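Local coordinates for protein germination-specific N-acetylmuramoyl-L-alanine amidase, Autolysin (Clostridioides difficile, PDB 7RAG) that probably hydrolyses the amide bond between N-acetylmuramic acid and L-alanine in peptidoglycan with a zinc ion, and works in complex with the lipoprotein GerS, at residues L46-K51 and K196-I201; E54-S59 and I203-Y208; E88-R93 and I161-D166; I64-D69 and K94-N99; D131-S136 and R153-R158. All coordinates share one frame; numbering follows the deposited sequence.

Interaction 1: L46-K51 and K196-I201; sequences LAITLK and KIAWAI
K51 NZ is gripped by two carboxylates, E191 and E195, both in salt bridges and both on the same helix 191-211 that K51 packs against with A198. The contact belongs to the alpha/beta fold of the Amidase_3 family: helices 41-58 and 191-211 lie side by side and set I48 and I197 on C176 of strand 171-178. Their axes come within 8.7 Å and cross at -51°, close to the angle expected when i/i+4 ridges of one helix lie in the grooves of the other. The small side chain of A198 suits this close approach, since the CA atoms of I48 and A198 are 5.8 Å apart. K51 CB presses on A198 CB at 3.6 Å, and the bend at chi2 (-63°) then carries the aliphatic chain away toward the two glutamates. Deeper down, the beta-branched arms do the work: the CG2 methyls of I48 and I197 meet at 3.9 Å, with the two side chains set at a slant to each other. The I48 side chain is about 11 Å from the zinc ion, and the contact is buried packing that does not touch the metal. On the outer side W199 NE1 is hydrogen-bonded to D85 of the lipoprotein chain. Beside the methyl pair, the carbonyl oxygen I48 O lies 4.0 Å from A198 CB.

Interaction 2: E54-S59 and I203-Y208; sequences ELIESS and IGIQKY
The flat group is the carboxamide of Q206, which presents its nitrogen end to S59: NE2 lies 4.0 Å from S59 OG and 4.1 Å from S59 CB. The two polar groups do not bond each other. Y202 OH is a partner of both, hydrogen-bonded to S59 OG and weakly to Q206 NE2. A bend at chi2 (-77°) swings the Q206 amide across to S59, while L89 of a lipoprotein chain packs on Q206 and I69 of the same chain on S59. Here helix 41-58 is ending and has drawn apart from helix 191-211, two neighbouring helices of the amidase alpha/beta fold; the nearest CA atoms, those of I56 and Q206, are 9.2 Å apart. The ends of I56 and I205 meet across this gap through their CD1 methyls, 4.1 Å apart, the side chains set at about a right angle. Beneath them I56 rests on V63 of strand 62-65, and I205 on M104 of strand 104-111.

Interaction 3: E88-R93 and I161-D166; sequences ENLKNR and IYLLKD
L90, in the middle of helix 82-99, faces L163 in the short 3-10 turn 162-164, with their CA atoms 7.3 Å apart. The turn is closed by L164 N bonding to I161 O, and it sends Y162 and L163 side by side toward the helix. L163 wedges in with both methyls: CD2 sits 3.6 Å from L90 O and 4.0 Å from R93 CB, while CD1 meets L90 CD2 at 4.1 Å. The Y162 ring turns an edge to the helix backbone, with CE2 near L90 O, and K94 makes a cation-pi contact with this ring. R93 gives the contact only its CB end. Its chain then runs extended from CG to NE, away from L163, and NE donates to N89 OD1 at 2.9 Å, one turn back; the N-H...O angle is a bent 141°, and the donor lies 32° off the carbonyl plane. Beyond that, NH1 forms a salt bridge with D22, and NH2 bonds to H25 O, the backbone of a zinc ligand. The loop too lies near the metal site of this zinc amidase, the L163 side chain being about 6 Å from that of the ligand H109. Between 88-93 and the loop the contact is hydrocarbon, with no hydrogen bond; K94 NZ supplies those, to Y162 O and K165 O, while the buried guanidinium, its charge probably balanced by D22, links the helix to H25.

Interaction 4: I64-D69 and K94-N99; sequences ILTRED and KEIISN
I64 and I96 share a first torsion (chi1 -58° and -68°) that puts each CG2 anti to its backbone N, and these two methyls meet at 3.7 Å. The other arm of I96 reaches further along the strand end, bringing CD1 to 4.2 Å from T66 CA and 4.4 Å from T66 CG2. In this way I96 lays helix 82-99 against strand 62-65, which is outermost within this chain in the mixed sheet of the amidase fold and bonded through its backbone to strand 18-23. T66 turns its hydroxyl to a different partner, the carboxylate of D22. Just past it the chain folds back: R67 NE bonds D69 O at 3.1 Å, nearly straight at 173°, with D69 O in the guanidinium plane. A23 O and K42 O take bonds from R67 NH1 and NH2. A lipoprotein chain bonds through N36 to L65 O. The helix contact itself is purely apolar, so its hold comes from methyl packing, whereas the polar atoms of T66 and R67 tie the strand end to the neighbouring segments.

Interaction 5: D131-S136 and R153-R158; sequences DSKELS and REVKPR
V155 contributes the largest share of buried surface, and its partner is S136. S136 OG lies 3.3 Å from V155 CG1 and 3.4 Å from V155 CB, a snug fit of a hydroxyl into the fork of the valine. V155 CG1 also comes within 3.5 Å of S136 O. With chi1 at 77°, S136 OG folds back over its own helix and donates to K133 O at 2.7 Å, tilted 24° from the carbonyl plane. K133 adds a looser touch, its CG lying 4.4 Å from V155 CG2, before its chain leads off to bond Q130 through NZ. These residues close a beta-alpha-beta unit in which helix 130-147 joins strand 122-126 to the parallel strand 156-158, at the edge of the sheet. Y125, on strand 122-126, packs against both K133 and S136. The bond to K133 O satisfies the S136 hydroxyl as a donor within its own helix, which is consistent with its packing against apolar carbons; no hydrogen bond joins 131-136 to 153-158, which meet by van der Waals packing.

How the interactions relate
Interactions 1 and 2 clasp the same two helices, 41-58 and 191-211, first in the core and then nearer the surface, and A198 and W199 of one meet L55 of the other. Interactions 3 and 4 share helix 82-99: K94, in 94-99, bonds the carbonyls of Y162 and K165, so one helix carries both the loop near the zinc site and an edge strand. Interaction 5 stands at the other edge of the sheet and touches interaction 2 where Y208 packs on L135. Interactions 1 and 4 are buried; 2, 3 and 5 are partly buried. All five join across their segments chiefly by apolar or van der Waals contacts. Lipoprotein reaches interactions 1, 2 and 4 but not 3 and 5.

Interaction 1: L46-K51 and K196-I201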
# COMPACT_ATOMS: atom_id res chain seq x y z
N LEU B 46 -4.19 -25.89 23.95
CA LEU B 46 -2.81 -25.54 24.24
C LEU B 46 -2.03 -25.32 22.96
O LEU B 46 -1.23 -24.38 22.87
CB LEU B 46 -2.16 -26.63 25.09
CG LEU B 46 -0.68 -26.47 25.47
CD1 LEU B 46 -0.50 -25.27 26.41
CD2 LEU B 46 -0.12 -27.75 26.11
N ALA B 47 -2.26 -26.17 21.95
CA ALA B 47 -1.51 -26.03 20.71
C ALA B 47 -1.80 -24.70 20.03
O ALA B 47 -0.88 -23.96 19.65
CB ALA B 47 -1.82 -27.20 19.77
N ILE B 48 -3.09 -24.37 19.87
CA ILE B 48 -3.46 -23.11 19.23
C ILE B 48 -2.95 -21.93 20.04
O ILE B 48 -2.38 -20.98 19.50
CB ILE B 48 -4.99 -23.01 19.01
CG1 ILE B 48 -5.46 -24.11 18.07
CG2 ILE B 48 -5.36 -21.66 18.45
CD1 ILE B 48 -6.90 -24.44 18.22
N THR B 49 -3.12 -21.99 21.36
CA THR B 49 -2.64 -20.91 22.23
C THR B 49 -1.13 -20.69 22.10
O THR B 49 -0.68 -19.54 22.11
CB THR B 49 -3.01 -21.24 23.67
OG1 THR B 49 -4.43 -21.36 23.79
CG2 THR B 49 -2.50 -20.16 24.59
N LEU B 50 -0.34 -21.77 21.98
CA LEU B 50 1.10 -21.58 21.85
C LEU B 50 1.48 -21.07 20.46
O LEU B 50 2.43 -20.27 20.34
CB LEU B 50 1.85 -22.86 22.20
CG LEU B 50 1.74 -23.20 23.69
CD1 LEU B 50 2.37 -24.53 23.98
CD2 LEU B 50 2.33 -22.11 24.62
N LYS B 51 0.75 -21.47 19.42
CA LYS B 51 0.96 -20.85 18.11
C LYS B 51 0.69 -19.35 18.17
O LYS B 51 1.47 -18.54 17.65
CB LYS B 51 0.08 -21.49 17.04
CG LYS B 51 0.24 -23.00 16.88
CD LYS B 51 1.61 -23.38 16.43
CE LYS B 51 1.70 -24.89 16.11
NZ LYS B 51 3.02 -25.26 15.49
N LYS B 196 -3.29 -21.94 11.11
CA LYS B 196 -4.21 -21.07 10.39
C LYS B 196 -5.15 -20.33 11.36
O LYS B 196 -5.36 -19.12 11.24
CB LYS B 196 -5.00 -21.90 9.39
CG LYS B 196 -5.58 -21.17 8.20
CD LYS B 196 -5.70 -22.13 7.00
CE LYS B 196 -6.21 -21.42 5.74
NZ LYS B 196 -6.19 -22.30 4.53
N ILE B 197 -5.70 -21.06 12.33
CA ILE B 197 -6.59 -20.45 13.32
C ILE B 197 -5.85 -19.41 14.14
O ILE B 197 -6.36 -18.31 14.40
CB ILE B 197 -7.20 -21.53 14.23
CG1 ILE B 197 -8.23 -22.35 13.47
CG2 ILE B 197 -7.77 -20.89 15.52
CD1 ILE B 197 -8.67 -23.56 14.19
N ALA B 198 -4.64 -19.75 14.59
CA ALA B 198 -3.86 -18.78 15.34
C ALA B 198 -3.64 -17.53 14.51
O ALA B 198 -3.78 -16.41 15.00
CB ALA B 198 -2.54 -19.39 15.79
N TRP B 199 -3.31 -17.70 13.23
CA TRP B 199 -3.14 -16.57 12.32
C TRP B 199 -4.41 -15.72 12.25
O TRP B 199 -4.35 -14.49 12.32
CB TRP B 199 -2.76 -17.07 10.94
CG TRP B 199 -2.60 -15.97 10.00
CD1 TRP B 199 -3.49 -15.57 9.04
CD2 TRP B 199 -1.52 -15.04 9.96
NE1 TRP B 199 -3.00 -14.47 8.39
CE2 TRP B 199 -1.79 -14.13 8.94
CE3 TRP B 199 -0.33 -14.91 10.68
CZ2 TRP B 199 -0.93 -13.09 8.62
CZ3 TRP B 199 0.53 -13.89 10.37
CH2 TRP B 199 0.23 -12.99 9.34
N ALA B 200 -5.57 -16.36 12.11
CA ALA B 200 -6.82 -15.60 12.05
C ALA B 200 -7.03 -14.79 13.33
O ALA B 200 -7.36 -13.59 13.28
CB ALA B 200 -8.00 -16.52 11.79
N ILE B 201 -6.81 -15.41 14.50
CA ILE B 201 -7.02 -14.70 15.76
C ILE B 201 -6.03 -13.54 15.88
O ILE B 201 -6.39 -12.44 16.33
CB ILE B 201 -6.91 -15.65 16.96
CG1 ILE B 201 -7.80 -16.88 16.76
CG2 ILE B 201 -7.28 -14.88 18.23
CD1 ILE B 201 -7.79 -17.87 17.92

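Interaction 2: E54-S59 and I203-Y208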
# COMPACT_ATOMS: atom_id res chain seq x y z
N GLU B 54 3.33 -17.37 19.93
CA GLU B 54 4.47 -17.07 19.07
C GLU B 54 4.17 -15.92 18.11
O GLU B 54 5.01 -15.01 17.94
CB GLU B 54 4.89 -18.33 18.31
CG GLU B 54 5.60 -19.29 19.19
CD GLU B 54 5.99 -20.58 18.50
OE1 GLU B 54 5.61 -20.77 17.31
OE2 GLU B 54 6.66 -21.41 19.17
N LEU B 55 2.98 -15.91 17.51
CA LEU B 55 2.62 -14.80 16.62
C LEU B 55 2.70 -13.46 17.35
O LEU B 55 3.29 -12.50 16.85
CB LEU B 55 1.21 -14.99 16.05
CG LEU B 55 1.14 -16.09 14.98
CD1 LEU B 55 -0.31 -16.46 14.67
CD2 LEU B 55 1.88 -15.68 13.73
N ILE B 56 2.12 -13.38 18.54
CA ILE B 56 2.03 -12.10 19.23
C ILE B 56 3.40 -11.65 19.72
O ILE B 56 3.77 -10.48 19.57
CB ILE B 56 1.02 -12.20 20.38
CG1 ILE B 56 -0.41 -12.29 19.83
CG2 ILE B 56 1.20 -11.03 21.38
CD1 ILE B 56 -1.44 -12.82 20.87
N GLU B 57 4.17 -12.56 20.33
CA GLU B 57 5.46 -12.16 20.87
C GLU B 57 6.42 -11.77 19.76
O GLU B 57 7.21 -10.83 19.93
CB GLU B 57 6.05 -13.29 21.72
CG GLU B 57 5.20 -13.62 22.94
CD GLU B 57 5.96 -14.38 24.02
OE1 GLU B 57 6.91 -15.13 23.70
OE2 GLU B 57 5.58 -14.21 25.23
N SER B 58 6.39 -12.47 18.62
CA SER B 58 7.31 -12.10 17.54
C SER B 58 6.95 -10.76 16.93
O SER B 58 7.79 -10.19 16.22
CB SER B 58 7.37 -13.19 16.45
OG SER B 58 6.10 -13.41 15.86
N SER B 59 5.75 -10.24 17.21
CA SER B 59 5.28 -8.92 16.81
C SER B 59 5.45 -7.86 17.90
O SER B 59 4.85 -6.79 17.80
CB SER B 59 3.80 -8.97 16.47
OG SER B 59 3.59 -9.65 15.26
N ILE B 203 -4.55 -11.84 13.50
CA ILE B 203 -4.94 -10.75 12.62
C ILE B 203 -6.14 -10.01 13.19
O ILE B 203 -6.21 -8.78 13.14
CB ILE B 203 -5.19 -11.26 11.19
CG1 ILE B 203 -3.86 -11.65 10.54
CG2 ILE B 203 -5.86 -10.21 10.34
CD1 ILE B 203 -2.81 -10.55 10.63
N GLY B 204 -7.11 -10.73 13.76
CA GLY B 204 -8.25 -10.05 14.35
C GLY B 204 -7.85 -9.09 15.45
O GLY B 204 -8.27 -7.93 15.48
N ILE B 205 -7.00 -9.57 16.36
CA ILE B 205 -6.42 -8.73 17.41
C ILE B 205 -5.75 -7.51 16.80
O ILE B 205 -5.95 -6.38 17.24
CB ILE B 205 -5.43 -9.55 18.26
CG1 ILE B 205 -6.14 -10.65 19.05
CG2 ILE B 205 -4.65 -8.66 19.23
CD1 ILE B 205 -5.17 -11.56 19.78
N GLN B 206 -4.93 -7.72 15.77
CA GLN B 206 -4.17 -6.61 15.20
C GLN B 206 -5.07 -5.56 14.57
O GLN B 206 -4.82 -4.36 14.70
CB GLN B 206 -3.16 -7.14 14.19
CG GLN B 206 -2.03 -7.97 14.82
CD GLN B 206 -0.98 -7.11 15.50
OE1 GLN B 206 -1.30 -6.22 16.28
NE2 GLN B 206 0.29 -7.38 15.20
N LYS B 207 -6.13 -5.98 13.87
CA LYS B 207 -7.07 -5.02 13.31
C LYS B 207 -7.77 -4.24 14.42
O LYS B 207 -7.83 -2.99 14.40
CB LYS B 207 -8.09 -5.73 12.42
CG LYS B 207 -7.52 -6.23 11.09
CD LYS B 207 -8.63 -6.84 10.21
CE LYS B 207 -8.05 -7.54 8.96
NZ LYS B 207 -7.51 -6.60 7.93
N TYR B 208 -8.29 -4.96 15.43
CA TYR B 208 -8.92 -4.30 16.56
C TYR B 208 -8.00 -3.25 17.17
O TYR B 208 -8.43 -2.15 17.52
CB TYR B 208 -9.35 -5.33 17.61
CG TYR B 208 -9.77 -4.67 18.89
CD1 TYR B 208 -11.03 -4.08 19.01
CD2 TYR B 208 -8.90 -4.59 19.97
CE1 TYR B 208 -11.42 -3.45 20.20
CE2 TYR B 208 -9.28 -3.96 21.16
CZ TYR B 208 -10.54 -3.39 21.26
OH TYR B 208 -10.93 -2.76 22.42

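Interaction 3: E88-R93 and I161-D166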
# COMPACT_ATOMS: atom_id res chain seq x y z
N GLU B 88 -11.05 -24.23 41.75
CA GLU B 88 -9.78 -23.61 42.10
C GLU B 88 -9.00 -23.21 40.85
O GLU B 88 -8.38 -22.13 40.81
CB GLU B 88 -8.97 -24.56 42.97
CG GLU B 88 -7.74 -23.91 43.50
CD GLU B 88 -7.07 -24.75 44.54
OE1 GLU B 88 -5.96 -25.26 44.26
OE2 GLU B 88 -7.68 -24.92 45.63
N ASN B 89 -9.00 -24.07 39.83
CA ASN B 89 -8.42 -23.73 38.55
C ASN B 89 -8.97 -22.40 38.03
O ASN B 89 -8.21 -21.50 37.65
CB ASN B 89 -8.69 -24.86 37.56
CG ASN B 89 -8.28 -24.51 36.17
OD1 ASN B 89 -7.10 -24.30 35.91
ND2 ASN B 89 -9.25 -24.45 35.25
N LEU B 90 -10.30 -22.26 38.03
CA LEU B 90 -10.91 -21.03 37.53
C LEU B 90 -10.54 -19.82 38.39
O LEU B 90 -10.27 -18.73 37.86
CB LEU B 90 -12.42 -21.19 37.44
CG LEU B 90 -12.99 -22.03 36.30
CD1 LEU B 90 -14.51 -21.92 36.29
CD2 LEU B 90 -12.42 -21.62 34.98
N LYS B 91 -10.55 -19.97 39.72
CA LYS B 91 -10.17 -18.86 40.58
C LYS B 91 -8.73 -18.41 40.30
O LYS B 91 -8.44 -17.21 40.29
CB LYS B 91 -10.34 -19.23 42.06
N ASN B 92 -7.83 -19.36 40.09
CA ASN B 92 -6.43 -19.00 39.87
C ASN B 92 -6.24 -18.26 38.55
O ASN B 92 -5.51 -17.25 38.49
CB ASN B 92 -5.56 -20.24 39.96
CG ASN B 92 -5.37 -20.72 41.40
OD1 ASN B 92 -5.11 -19.92 42.29
ND2 ASN B 92 -5.53 -22.02 41.64
N ARG B 93 -6.88 -18.75 37.48
CA ARG B 93 -6.89 -18.01 36.21
C ARG B 93 -7.48 -16.61 36.38
O ARG B 93 -6.96 -15.63 35.83
CB ARG B 93 -7.67 -18.81 35.18
CG ARG B 93 -7.19 -20.22 35.08
CD ARG B 93 -7.65 -20.95 33.84
NE ARG B 93 -7.06 -22.28 33.84
CZ ARG B 93 -6.84 -23.04 32.76
NH1 ARG B 93 -7.15 -22.61 31.54
NH2 ARG B 93 -6.28 -24.23 32.91
N ILE B 161 -19.79 -17.15 31.54
CA ILE B 161 -18.37 -17.48 31.54
C ILE B 161 -17.69 -16.63 32.59
O ILE B 161 -17.46 -15.43 32.38
CB ILE B 161 -17.71 -17.25 30.17
CG1 ILE B 161 -18.53 -17.85 29.02
CG2 ILE B 161 -16.31 -17.80 30.21
CD1 ILE B 161 -18.41 -19.34 28.87
N TYR B 162 -17.32 -17.25 33.71
CA TYR B 162 -16.68 -16.53 34.81
C TYR B 162 -15.48 -15.72 34.34
O TYR B 162 -15.35 -14.54 34.67
CB TYR B 162 -16.26 -17.53 35.90
CG TYR B 162 -15.55 -16.89 37.07
CD1 TYR B 162 -16.12 -15.83 37.74
CD2 TYR B 162 -14.33 -17.36 37.49
CE1 TYR B 162 -15.48 -15.25 38.81
CE2 TYR B 162 -13.67 -16.77 38.56
CZ TYR B 162 -14.26 -15.72 39.23
OH TYR B 162 -13.61 -15.13 40.29
N LEU B 163 -14.59 -16.33 33.57
CA LEU B 163 -13.37 -15.62 33.21
C LEU B 163 -13.61 -14.41 32.33
O LEU B 163 -12.70 -13.59 32.20
CB LEU B 163 -12.39 -16.58 32.52
CG LEU B 163 -11.92 -17.76 33.39
CD1 LEU B 163 -10.92 -18.59 32.63
CD2 LEU B 163 -11.31 -17.28 34.69
N LEU B 164 -14.79 -14.24 31.73
CA LEU B 164 -15.06 -13.02 30.98
C LEU B 164 -15.79 -11.94 31.78
O LEU B 164 -15.86 -10.80 31.31
CB LEU B 164 -15.87 -13.32 29.72
CG LEU B 164 -15.33 -14.34 28.74
CD1 LEU B 164 -16.37 -14.57 27.67
CD2 LEU B 164 -14.04 -13.85 28.14
N LYS B 165 -16.35 -12.26 32.95
CA LYS B 165 -17.09 -11.28 33.73
C LYS B 165 -16.15 -10.26 34.36
O LYS B 165 -15.13 -10.63 34.95
CB LYS B 165 -17.89 -11.97 34.83
CG LYS B 165 -18.82 -13.07 34.40
CD LYS B 165 -19.79 -13.43 35.54
CE LYS B 165 -20.47 -14.79 35.30
NZ LYS B 165 -21.22 -15.37 36.48
N ASP B 166 -16.48 -8.98 34.21
CA ASP B 166 -15.96 -7.88 35.03
C ASP B 166 -14.43 -7.82 35.08
O ASP B 166 -13.82 -7.76 36.14
CB ASP B 166 -16.53 -7.99 36.44
CG ASP B 166 -18.03 -7.86 36.46
OD1 ASP B 166 -18.55 -6.98 35.75
OD2 ASP B 166 -18.68 -8.64 37.20

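Interaction 4: I64-D69 and K94-N99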
# COMPACT_ATOMS: atom_id res chain seq x y z
N ILE B 64 0.98 -13.14 28.54
CA ILE B 64 0.75 -13.79 29.83
C ILE B 64 -0.06 -15.05 29.54
O ILE B 64 -1.18 -14.96 29.01
CB ILE B 64 -0.01 -12.89 30.82
CG1 ILE B 64 0.72 -11.57 31.09
CG2 ILE B 64 -0.29 -13.65 32.11
CD1 ILE B 64 2.05 -11.70 31.79
N LEU B 65 0.46 -16.21 29.93
CA LEU B 65 -0.25 -17.46 29.75
C LEU B 65 -0.88 -17.88 31.07
O LEU B 65 -0.28 -17.69 32.13
CB LEU B 65 0.70 -18.55 29.25
CG LEU B 65 1.30 -18.35 27.85
CD1 LEU B 65 2.47 -19.33 27.61
CD2 LEU B 65 0.21 -18.48 26.78
N THR B 66 -2.09 -18.44 31.03
CA THR B 66 -2.55 -19.14 32.22
C THR B 66 -1.88 -20.50 32.34
O THR B 66 -1.58 -20.96 33.44
CB THR B 66 -4.07 -19.30 32.23
OG1 THR B 66 -4.49 -19.96 31.03
CG2 THR B 66 -4.75 -17.97 32.36
N ARG B 67 -1.64 -21.17 31.22
CA ARG B 67 -0.94 -22.44 31.24
C ARG B 67 -0.05 -22.54 30.02
O ARG B 67 -0.41 -22.11 28.92
CB ARG B 67 -1.89 -23.63 31.31
CG ARG B 67 -2.90 -23.67 30.20
CD ARG B 67 -3.84 -24.84 30.35
NE ARG B 67 -3.36 -25.97 29.57
CZ ARG B 67 -4.00 -26.54 28.56
NH1 ARG B 67 -5.21 -26.14 28.18
NH2 ARG B 67 -3.42 -27.56 27.95
N GLU B 68 1.11 -23.11 30.23
CA GLU B 68 2.13 -23.28 29.22
C GLU B 68 2.29 -24.74 28.84
O GLU B 68 2.97 -25.05 27.86
CB GLU B 68 3.45 -22.71 29.77
CG GLU B 68 4.64 -22.81 28.91
CD GLU B 68 5.86 -22.27 29.61
OE1 GLU B 68 6.36 -22.91 30.59
OE2 GLU B 68 6.31 -21.18 29.19
N ASP B 69 1.67 -25.63 29.60
CA ASP B 69 1.84 -27.07 29.45
C ASP B 69 0.53 -27.73 29.88
O ASP B 69 -0.48 -27.06 30.09
CB ASP B 69 3.04 -27.54 30.28
CG ASP B 69 2.92 -27.17 31.76
OD1 ASP B 69 1.84 -26.73 32.21
OD2 ASP B 69 3.93 -27.33 32.47
N LYS B 94 -8.55 -16.49 37.18
CA LYS B 94 -9.12 -15.17 37.41
C LYS B 94 -8.11 -14.25 38.08
O LYS B 94 -8.05 -13.06 37.77
CB LYS B 94 -10.38 -15.27 38.26
CG LYS B 94 -11.25 -14.02 38.17
CD LYS B 94 -11.84 -13.91 36.77
CE LYS B 94 -12.61 -12.62 36.58
NZ LYS B 94 -13.29 -12.60 35.27
N GLU B 95 -7.32 -14.78 39.03
CA GLU B 95 -6.35 -13.93 39.72
C GLU B 95 -5.23 -13.50 38.77
O GLU B 95 -4.71 -12.38 38.86
CB GLU B 95 -5.78 -14.63 40.95
N ILE B 96 -4.85 -14.39 37.85
CA ILE B 96 -3.87 -14.01 36.84
C ILE B 96 -4.40 -12.85 36.01
O ILE B 96 -3.67 -11.91 35.70
CB ILE B 96 -3.50 -15.22 35.97
CG1 ILE B 96 -2.73 -16.23 36.81
CG2 ILE B 96 -2.69 -14.78 34.75
CD1 ILE B 96 -2.46 -17.51 36.10
N ILE B 97 -5.70 -12.88 35.68
CA ILE B 97 -6.30 -11.76 34.96
C ILE B 97 -6.27 -10.50 35.82
O ILE B 97 -5.92 -9.42 35.36
CB ILE B 97 -7.73 -12.09 34.51
CG1 ILE B 97 -7.75 -13.30 33.58
CG2 ILE B 97 -8.35 -10.90 33.76
CD1 ILE B 97 -9.16 -13.69 33.16
N SER B 98 -6.67 -10.64 37.09
CA SER B 98 -6.80 -9.46 37.95
C SER B 98 -5.47 -8.78 38.20
O SER B 98 -5.39 -7.55 38.20
CB SER B 98 -7.44 -9.85 39.27
OG SER B 98 -8.80 -10.15 39.08
N ASN B 99 -4.41 -9.55 38.44
CA ASN B 99 -3.16 -9.00 38.92
C ASN B 99 -2.16 -8.66 37.81
O ASN B 99 -1.05 -8.21 38.11
CB ASN B 99 -2.54 -9.97 39.93
CG ASN B 99 -3.51 -10.33 41.06
OD1 ASN B 99 -3.98 -9.47 41.82
ND2 ASN B 99 -3.82 -11.62 41.16

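Interaction 5: D131-S136 and R153-R158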
# COMPACT_ATOMS: atom_id res chain seq x y z
N ASP B 131 -16.25 -2.77 24.04
CA ASP B 131 -14.91 -3.02 23.54
C ASP B 131 -14.72 -4.49 23.21
O ASP B 131 -14.22 -4.84 22.14
CB ASP B 131 -13.87 -2.54 24.57
CG ASP B 131 -14.16 -3.07 26.01
OD1 ASP B 131 -15.37 -3.23 26.35
OD2 ASP B 131 -13.19 -3.30 26.80
N SER B 132 -15.18 -5.37 24.10
CA SER B 132 -15.02 -6.80 23.87
C SER B 132 -15.85 -7.25 22.68
O SER B 132 -15.43 -8.14 21.93
CB SER B 132 -15.39 -7.57 25.13
OG SER B 132 -14.56 -7.17 26.20
N LYS B 133 -17.03 -6.65 22.49
CA LYS B 133 -17.83 -6.99 21.32
C LYS B 133 -17.10 -6.59 20.03
O LYS B 133 -17.06 -7.37 19.07
CB LYS B 133 -19.20 -6.33 21.40
CG LYS B 133 -20.21 -6.94 20.40
CD LYS B 133 -21.59 -6.27 20.47
CE LYS B 133 -21.53 -4.85 19.90
NZ LYS B 133 -22.69 -3.99 20.28
N GLU B 134 -16.49 -5.41 20.02
CA GLU B 134 -15.72 -5.00 18.84
C GLU B 134 -14.59 -5.98 18.57
O GLU B 134 -14.38 -6.43 17.43
CB GLU B 134 -15.16 -3.59 19.02
CG GLU B 134 -16.18 -2.51 19.24
CD GLU B 134 -15.54 -1.15 19.59
OE1 GLU B 134 -14.28 -1.04 19.54
OE2 GLU B 134 -16.32 -0.20 19.90
N LEU B 135 -13.83 -6.33 19.61
CA LEU B 135 -12.71 -7.26 19.44
C LEU B 135 -13.21 -8.59 18.91
O LEU B 135 -12.63 -9.17 17.98
CB LEU B 135 -11.97 -7.47 20.75
CG LEU B 135 -10.90 -8.56 20.82
CD1 LEU B 135 -9.72 -8.31 19.90
CD2 LEU B 135 -10.41 -8.63 22.23
N SER B 136 -14.30 -9.08 19.50
CA SER B 136 -14.85 -10.35 19.07
C SER B 136 -15.22 -10.29 17.61
O SER B 136 -14.92 -11.22 16.86
CB SER B 136 -16.06 -10.72 19.93
OG SER B 136 -17.20 -9.98 19.53
N ARG B 153 -21.37 -17.58 11.18
CA ARG B 153 -21.68 -17.34 12.58
C ARG B 153 -21.41 -15.89 12.96
O ARG B 153 -20.48 -15.25 12.46
CB ARG B 153 -20.87 -18.27 13.47
CG ARG B 153 -21.25 -19.72 13.39
CD ARG B 153 -20.26 -20.55 14.20
NE ARG B 153 -20.62 -21.96 14.26
CZ ARG B 153 -21.54 -22.45 15.09
NH1 ARG B 153 -22.19 -21.64 15.90
NH2 ARG B 153 -21.80 -23.75 15.08
N GLU B 154 -22.25 -15.36 13.84
CA GLU B 154 -22.09 -14.02 14.40
C GLU B 154 -21.61 -14.13 15.84
O GLU B 154 -21.85 -15.15 16.50
CB GLU B 154 -23.40 -13.24 14.32
CG GLU B 154 -23.82 -12.85 12.91
CD GLU B 154 -23.04 -11.66 12.36
OE1 GLU B 154 -22.16 -11.15 13.09
OE2 GLU B 154 -23.29 -11.23 11.21
N VAL B 155 -20.91 -13.09 16.31
CA VAL B 155 -20.47 -13.08 17.70
C VAL B 155 -21.70 -13.09 18.60
O VAL B 155 -22.74 -12.52 18.27
CB VAL B 155 -19.58 -11.86 18.00
CG1 VAL B 155 -18.41 -11.81 17.03
CG2 VAL B 155 -20.37 -10.58 17.92
N LYS B 156 -21.60 -13.82 19.71
CA LYS B 156 -22.71 -13.96 20.63
C LYS B 156 -22.29 -13.48 22.01
O LYS B 156 -21.14 -13.72 22.42
CB LYS B 156 -23.19 -15.42 20.73
CG LYS B 156 -23.68 -16.03 19.43
CD LYS B 156 -24.92 -15.32 18.92
CE LYS B 156 -25.31 -15.82 17.53
NZ LYS B 156 -25.92 -14.75 16.68
N PRO B 157 -23.16 -12.79 22.74
CA PRO B 157 -22.86 -12.45 24.13
C PRO B 157 -23.02 -13.66 25.05
O PRO B 157 -23.78 -14.58 24.78
CB PRO B 157 -23.91 -11.38 24.46
CG PRO B 157 -25.04 -11.74 23.60
CD PRO B 157 -24.44 -12.19 22.31
N ARG B 158 -22.28 -13.62 26.15
CA ARG B 158 -22.40 -14.61 27.22
C ARG B 158 -22.42 -13.86 28.54
O ARG B 158 -21.89 -12.75 28.65
CB ARG B 158 -21.26 -15.64 27.20
CG ARG B 158 -21.17 -16.46 25.92
CD ARG B 158 -22.33 -17.44 25.79
NE ARG B 158 -22.29 -18.51 26.79
CZ ARG B 158 -21.51 -19.58 26.69
NH1 ARG B 158 -20.70 -19.72 25.64
NH2 ARG B 158 -21.52 -20.51 27.64